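Local atomic coordinates of methyl-coenzyme M reductase gamma subunit (PDB entry 7NKG), a protein that serves as the gamma subunit of methyl-coenzyme M reductase, the nickel enzyme with factor 430 that probably catalyses the methane-forming step of methanogenesis. Residues 6-11 against 99-104; 208-213 against 218-223. One frame throughout, in Å; residues are numbered along the deposited sequence.

Contact 1: residues 6-11 against 99-104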
loop_
_atom_site.group_PDB
_atom_site.type_symbol
_atom_site.label_atom_id
_atom_site.label_comp_id
_atom_site.label_asym_id
_atom_site.label_seq_id
_atom_site.Cartn_x
_atom_site.Cartn_y
_atom_site.Cartn_z
ATOM N N GLN C 6 -21.513 10.206 -44.720
ATOM C CA GLN C 6 -21.651 8.829 -45.221
ATOM C C GLN C 6 -21.936 7.825 -44.085
ATOM O O GLN C 6 -22.397 6.725 -44.377
ATOM C CB GLN C 6 -20.432 8.411 -46.026
ATOM C CG GLN C 6 -19.112 8.381 -45.252
ATOM C CD GLN C 6 -17.951 8.008 -46.145
ATOM O OE1 GLN C 6 -18.092 7.768 -47.356
ATOM N NE2 GLN C 6 -16.768 7.932 -45.562
ATOM N N TYR C 7 -21.639 8.206 -42.818
ATOM C CA TYR C 7 -21.978 7.505 -41.579
ATOM C C TYR C 7 -21.272 6.186 -41.293
ATOM O O TYR C 7 -20.774 5.993 -40.183
ATOM C CB TYR C 7 -23.500 7.246 -41.510
ATOM C CG TYR C 7 -24.334 8.506 -41.548
ATOM C CD1 TYR C 7 -24.393 9.356 -40.456
ATOM C CD2 TYR C 7 -25.061 8.850 -42.679
ATOM C CE1 TYR C 7 -25.156 10.516 -40.485
ATOM C CE2 TYR C 7 -25.830 10.004 -42.718
ATOM C CZ TYR C 7 -25.880 10.834 -41.615
ATOM O OH TYR C 7 -26.646 11.979 -41.643
ATOM N N TYR C 8 -21.337 5.231 -42.232
ATOM C CA TYR C 8 -20.865 3.880 -41.975
ATOM C C TYR C 8 -20.726 3.113 -43.301
ATOM O O TYR C 8 -21.515 3.333 -44.237
ATOM C CB TYR C 8 -21.936 3.191 -41.100
ATOM C CG TYR C 8 -21.518 1.889 -40.453
ATOM C CD1 TYR C 8 -20.603 1.870 -39.412
ATOM C CD2 TYR C 8 -22.131 0.692 -40.798
ATOM C CE1 TYR C 8 -20.228 0.682 -38.805
ATOM C CE2 TYR C 8 -21.761 -0.506 -40.200
ATOM C CZ TYR C 8 -20.815 -0.506 -39.196
ATOM O OH TYR C 8 -20.494 -1.674 -38.547
ATOM N N PRO C 9 -19.751 2.207 -43.409
ATOM C CA PRO C 9 -19.597 1.425 -44.653
ATOM C C PRO C 9 -20.610 0.266 -44.745
ATOM O O PRO C 9 -21.488 0.135 -43.885
ATOM C CB PRO C 9 -18.157 0.920 -44.536
ATOM C CG PRO C 9 -18.005 0.690 -43.060
ATOM C CD PRO C 9 -18.734 1.820 -42.408
ATOM N N GLY C 10 -20.487 -0.571 -45.779
ATOM C CA GLY C 10 -21.353 -1.738 -45.941
ATOM C C GLY C 10 -22.478 -1.520 -46.925
ATOM O O GLY C 10 -22.914 -0.386 -47.139
ATOM N N ASN C 11 -22.960 -2.622 -47.521
ATOM C CA ASN C 11 -24.013 -2.577 -48.536
ATOM C C ASN C 11 -25.197 -3.525 -48.264
ATOM O O ASN C 11 -26.093 -3.610 -49.108
ATOM C CB ASN C 11 -23.410 -2.893 -49.910
ATOM C CG ASN C 11 -22.814 -4.275 -50.037
ATOM O OD1 ASN C 11 -22.714 -5.038 -49.073
ATOM N ND2 ASN C 11 -22.417 -4.640 -51.249
ATOM N N PRO C 99 -27.846 -1.814 -29.328
ATOM C CA PRO C 99 -27.442 -0.780 -28.366
ATOM C C PRO C 99 -26.565 0.341 -28.942
ATOM O O PRO C 99 -26.905 1.514 -28.746
ATOM C CB PRO C 99 -26.727 -1.600 -27.290
ATOM C CG PRO C 99 -27.452 -2.890 -27.294
ATOM C CD PRO C 99 -27.637 -3.163 -28.764
ATOM N N TYR C 100 -25.468 0.017 -29.689
ATOM C CA TYR C 100 -24.616 1.098 -30.209
ATOM C C TYR C 100 -25.387 2.017 -31.158
ATOM O O TYR C 100 -25.210 3.234 -31.086
ATOM C CB TYR C 100 -23.326 0.594 -30.896
ATOM C CG TYR C 100 -22.231 0.257 -29.897
ATOM C CD1 TYR C 100 -21.602 1.254 -29.159
ATOM C CD2 TYR C 100 -21.925 -1.057 -29.597
ATOM C CE1 TYR C 100 -20.675 0.943 -28.163
ATOM C CE2 TYR C 100 -21.003 -1.379 -28.612
ATOM C CZ TYR C 100 -20.396 -0.380 -27.877
ATOM O OH TYR C 100 -19.550 -0.764 -26.853
ATOM N N TRP C 101 -26.288 1.461 -31.967
ATOM C CA TRP C 101 -27.017 2.275 -32.950
ATOM C C TRP C 101 -28.136 3.126 -32.302
ATOM O O TRP C 101 -28.422 4.209 -32.832
ATOM C CB TRP C 101 -27.474 1.431 -34.148
ATOM C CG TRP C 101 -26.417 1.479 -35.221
ATOM C CD1 TRP C 101 -26.338 2.403 -36.224
ATOM C CD2 TRP C 101 -25.140 0.809 -35.196
ATOM N NE1 TRP C 101 -25.117 2.325 -36.852
ATOM C CE2 TRP C 101 -24.372 1.330 -36.261
ATOM C CE3 TRP C 101 -24.594 -0.222 -34.413
ATOM C CZ2 TRP C 101 -23.081 0.877 -36.546
ATOM C CZ3 TRP C 101 -23.326 -0.690 -34.713
ATOM C CH2 TRP C 101 -22.585 -0.151 -35.775
ATOM N N ARG C 102 -28.688 2.735 -31.131
ATOM C CA ARG C 102 -29.609 3.643 -30.413
ATOM C C ARG C 102 -28.747 4.839 -29.901
ATOM O O ARG C 102 -29.180 5.976 -29.986
ATOM C CB ARG C 102 -30.286 2.978 -29.212
ATOM C CG ARG C 102 -31.417 2.026 -29.558
ATOM C CD ARG C 102 -32.285 1.793 -28.331
ATOM N NE ARG C 102 -33.342 0.788 -28.521
ATOM C CZ ARG C 102 -34.588 1.024 -28.944
ATOM N NH1 ARG C 102 -34.968 2.259 -29.286
ATOM N NH2 ARG C 102 -35.458 0.024 -29.052
ATOM N N SER C 103 -27.514 4.570 -29.404
ATOM C CA SER C 103 -26.638 5.638 -28.940
ATOM C C SER C 103 -26.195 6.545 -30.099
ATOM O O SER C 103 -26.177 7.756 -29.919
ATOM C CB SER C 103 -25.426 5.071 -28.207
ATOM O OG SER C 103 -25.827 4.468 -26.989
ATOM N N TYR C 104 -25.884 5.981 -31.287
ATOM C CA TYR C 104 -25.495 6.821 -32.438
ATOM C C TYR C 104 -26.680 7.664 -32.888
ATOM O O TYR C 104 -26.515 8.858 -33.190
ATOM C CB TYR C 104 -25.002 5.978 -33.628
ATOM C CG TYR C 104 -23.814 5.082 -33.339
ATOM C CD1 TYR C 104 -22.840 5.453 -32.420
ATOM C CD2 TYR C 104 -23.699 3.836 -33.936
ATOM C CE1 TYR C 104 -21.761 4.626 -32.138
ATOM C CE2 TYR C 104 -22.650 2.979 -33.626
ATOM C CZ TYR C 104 -21.678 3.375 -32.726
ATOM O OH TYR C 104 -20.636 2.517 -32.432
#
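Tyr8 and Trp101 meet in a T-shaped (edge-to-face) aromatic pair. Trp101 turns the outer edge of its six-membered ring to one face of the Tyr8 ring. The two planes stand at 77° and the ring centroids are 5.1 Å apart. The touch falls off-centre, with Trp101 CZ2 3.6 Å from Tyr8 CE1. Trp101 CH2 reaches further along the ring, 3.8 Å from Tyr8 OH. With chi1 at -167°, Tyr8 CG is anti to the backbone N, and this sends the ring out from the loop to the helix. Pro9 CD sits over the opposite face of that ring, toward the rim. Tyr104, one helical turn on, lays CE2 over the centre of one face of the Trp101 ring. Tyr8 OH is hydrogen-bonded to an acidic side chain of another protein's chain and, weakly, to Arg18 NH1. Arg18 also makes a cation-pi contact with Trp101. Replacing Tyr8 with a leucine would probably cost the Trp101 edge its flat aromatic partner and leave the acidic group of the neighbouring chain without this hydroxyl. The arrangement is a buried aromatic cluster where the N-terminal loop packs on helix 99-109 at the interface with other chains.

Contact 2: residues 208-213 against 218-223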
loop_
_atom_site.group_PDB
_atom_site.type_symbol
_atom_site.label_atom_id
_atom_site.label_comp_id
_atom_site.label_asym_id
_atom_site.label_seq_id
_atom_site.Cartn_x
_atom_site.Cartn_y
_atom_site.Cartn_z
ATOM N N GLU C 208 -40.386 -8.876 -41.178
ATOM C CA GLU C 208 -40.190 -7.427 -41.051
ATOM C C GLU C 208 -38.988 -7.134 -40.152
ATOM O O GLU C 208 -38.147 -6.313 -40.511
ATOM C CB GLU C 208 -41.445 -6.745 -40.474
ATOM C CG GLU C 208 -41.297 -5.241 -40.308
ATOM C CD GLU C 208 -42.529 -4.521 -39.790
ATOM O OE1 GLU C 208 -43.501 -5.203 -39.392
ATOM O OE2 GLU C 208 -42.512 -3.269 -39.759
ATOM N N ALA C 209 -38.892 -7.814 -38.989
ATOM C CA ALA C 209 -37.769 -7.607 -38.072
ATOM C C ALA C 209 -36.439 -7.931 -38.764
ATOM O O ALA C 209 -35.493 -7.160 -38.647
ATOM C CB ALA C 209 -37.948 -8.472 -36.835
ATOM N N ALA C 210 -36.381 -9.039 -39.528
ATOM C CA ALA C 210 -35.172 -9.419 -40.260
ATOM C C ALA C 210 -34.760 -8.367 -41.305
ATOM O O ALA C 210 -33.558 -8.124 -41.490
ATOM C CB ALA C 210 -35.380 -10.766 -40.933
ATOM N N LYS C 211 -35.737 -7.738 -41.961
ATOM C CA LYS C 211 -35.478 -6.711 -42.973
ATOM C C LYS C 211 -35.100 -5.365 -42.371
ATOM O O LYS C 211 -34.413 -4.577 -43.034
ATOM C CB LYS C 211 -36.718 -6.493 -43.849
ATOM C CG LYS C 211 -36.910 -7.526 -44.934
ATOM C CD LYS C 211 -38.257 -7.414 -45.588
ATOM C CE LYS C 211 -38.408 -8.549 -46.607
ATOM N NZ LYS C 211 -39.582 -8.361 -47.480
ATOM N N ARG C 212 -35.612 -5.053 -41.170
ATOM C CA ARG C 212 -35.377 -3.756 -40.529
ATOM C C ARG C 212 -34.232 -3.757 -39.509
ATOM O O ARG C 212 -33.847 -2.675 -39.046
ATOM C CB ARG C 212 -36.655 -3.308 -39.808
ATOM C CG ARG C 212 -37.823 -3.011 -40.746
ATOM C CD ARG C 212 -38.946 -2.404 -39.940
ATOM N NE ARG C 212 -40.154 -2.102 -40.717
ATOM C CZ ARG C 212 -40.344 -1.015 -41.467
ATOM N NH1 ARG C 212 -39.381 -0.108 -41.596
ATOM N NH2 ARG C 212 -41.493 -0.836 -42.110
ATOM N N THR C 213 -33.693 -4.929 -39.138
ATOM C CA THR C 213 -32.691 -4.983 -38.083
ATOM C C THR C 213 -31.306 -4.437 -38.434
ATOM O O THR C 213 -30.826 -4.584 -39.562
ATOM C CB THR C 213 -32.550 -6.404 -37.505
ATOM O OG1 THR C 213 -31.748 -6.340 -36.317
ATOM C CG2 THR C 213 -31.949 -7.403 -38.511
ATOM N N VAL C 218 -25.927 -14.957 -38.640
ATOM C CA VAL C 218 -25.529 -15.947 -39.644
ATOM C C VAL C 218 -26.753 -16.522 -40.397
ATOM O O VAL C 218 -26.602 -16.953 -41.539
ATOM C CB VAL C 218 -24.678 -17.086 -39.006
ATOM C CG1 VAL C 218 -25.553 -18.066 -38.222
ATOM C CG2 VAL C 218 -23.852 -17.821 -40.060
ATOM N N ASP C 219 -27.935 -16.555 -39.745
ATOM C CA ASP C 219 -29.171 -17.079 -40.345
ATOM C C ASP C 219 -30.060 -15.986 -40.954
ATOM O O ASP C 219 -31.230 -16.244 -41.244
ATOM C CB ASP C 219 -29.943 -17.942 -39.339
ATOM C CG ASP C 219 -30.340 -17.241 -38.058
ATOM O OD1 ASP C 219 -30.176 -15.995 -37.984
ATOM O OD2 ASP C 219 -30.777 -17.935 -37.117
ATOM N N ASN C 220 -29.531 -14.762 -41.139
ATOM C CA ASN C 220 -30.284 -13.688 -41.774
ATOM C C ASN C 220 -29.310 -12.959 -42.719
ATOM O O ASN C 220 -29.248 -13.316 -43.896
ATOM C CB ASN C 220 -30.956 -12.763 -40.735
ATOM C CG ASN C 220 -31.701 -11.622 -41.388
ATOM O OD1 ASN C 220 -32.366 -11.808 -42.419
ATOM N ND2 ASN C 220 -31.624 -10.428 -40.816
ATOM N N VAL C 221 -28.503 -12.008 -42.204
ATOM C CA VAL C 221 -27.507 -11.280 -42.968
ATOM C C VAL C 221 -26.218 -11.501 -42.188
ATOM O O VAL C 221 -26.030 -10.859 -41.151
ATOM C CB VAL C 221 -27.859 -9.788 -43.068
ATOM C CG1 VAL C 221 -26.713 -9.003 -43.694
ATOM C CG2 VAL C 221 -29.151 -9.586 -43.862
ATOM N N PRO C 222 -25.378 -12.478 -42.576
ATOM C CA PRO C 222 -24.165 -12.736 -41.789
ATOM C C PRO C 222 -23.209 -11.551 -41.773
ATOM O O PRO C 222 -23.019 -10.869 -42.792
ATOM C CB PRO C 222 -23.528 -13.943 -42.484
ATOM C CG PRO C 222 -24.632 -14.557 -43.301
ATOM C CD PRO C 222 -25.486 -13.408 -43.720
ATOM N N PHE C 223 -22.571 -11.320 -40.629
ATOM C CA PHE C 223 -21.560 -10.265 -40.482
ATOM C C PHE C 223 -20.430 -10.465 -41.514
ATOM O O PHE C 223 -19.996 -9.516 -42.161
ATOM C CB PHE C 223 -20.973 -10.318 -39.059
ATOM C CG PHE C 223 -19.774 -9.428 -38.848
ATOM C CD1 PHE C 223 -19.883 -8.053 -38.965
ATOM C CD2 PHE C 223 -18.550 -9.961 -38.483
ATOM C CE1 PHE C 223 -18.790 -7.228 -38.730
ATOM C CE2 PHE C 223 -17.450 -9.137 -38.266
ATOM C CZ PHE C 223 -17.580 -7.776 -38.378
#
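The Asn220 side-chain amide makes the one hydrogen bond across this contact, from ND2 to the backbone O of Ala210. Asn220 ND2 lies 3.1 Å from Ala210 O, with an N-H...O angle of 160°, so the bond is fairly straight at the hydrogen. The oxygen lies near the amide plane of Asn220. At the acceptor the approach is more bent, with a C=O...N angle of 115° and the donor tilted from the carbonyl plane. Asn220 CG is anti to its backbone N (chi1 178°), which extends the amide from the loop to the helix. The bond engages a carbonyl of the last turn of helix 206-212.

Asn220 and Val221 together face Arg217 in a classic beta bulge. The bulge lies in the loop between helix 206-212 and helix 227-245.

Van der Waals contacts flank the bond. Ala210 CB lies 3.5 Å from Asn220 OD1. Thr213, the first residue past the helix, brings CG2 to 3.8 Å from Asn220 ND2. The Thr213 hydroxyl is engaged with Ala95 O and Ile215 N.

One salt bridge lies within the helix. Arg212 NE meets Glu208 OE2 at 2.8 Å, using the anti lone pair of that oxygen. The other guanidinium nitrogens pair outside the helix, with Glu142 and Glu27 of the same chain.

From the N terminus, contact 1 comes first. Residues 6-11 lie in the loop before helix 13-23 and meet the start of helix 99-109. This closes a long excursion of 87 intervening residues, including strand 83-90. Contact 2 opens later and closes a short loop of four residues after helix 206-212. The two contacts follow in series and neither nest nor cross. The centres of contact 1 and contact 2 are about 15 Å apart. The nearest atoms of contact 1 and contact 2 are about 6 Å apart, without touching. Helix 13-23 touches segments of both: Met22 meets Tyr8 and Trp101, while Val14 meets Val221. Helix 227-245 also touches a segment of each, with Val229 against Tyr8 in 6-11 and Phe223 in 218-223.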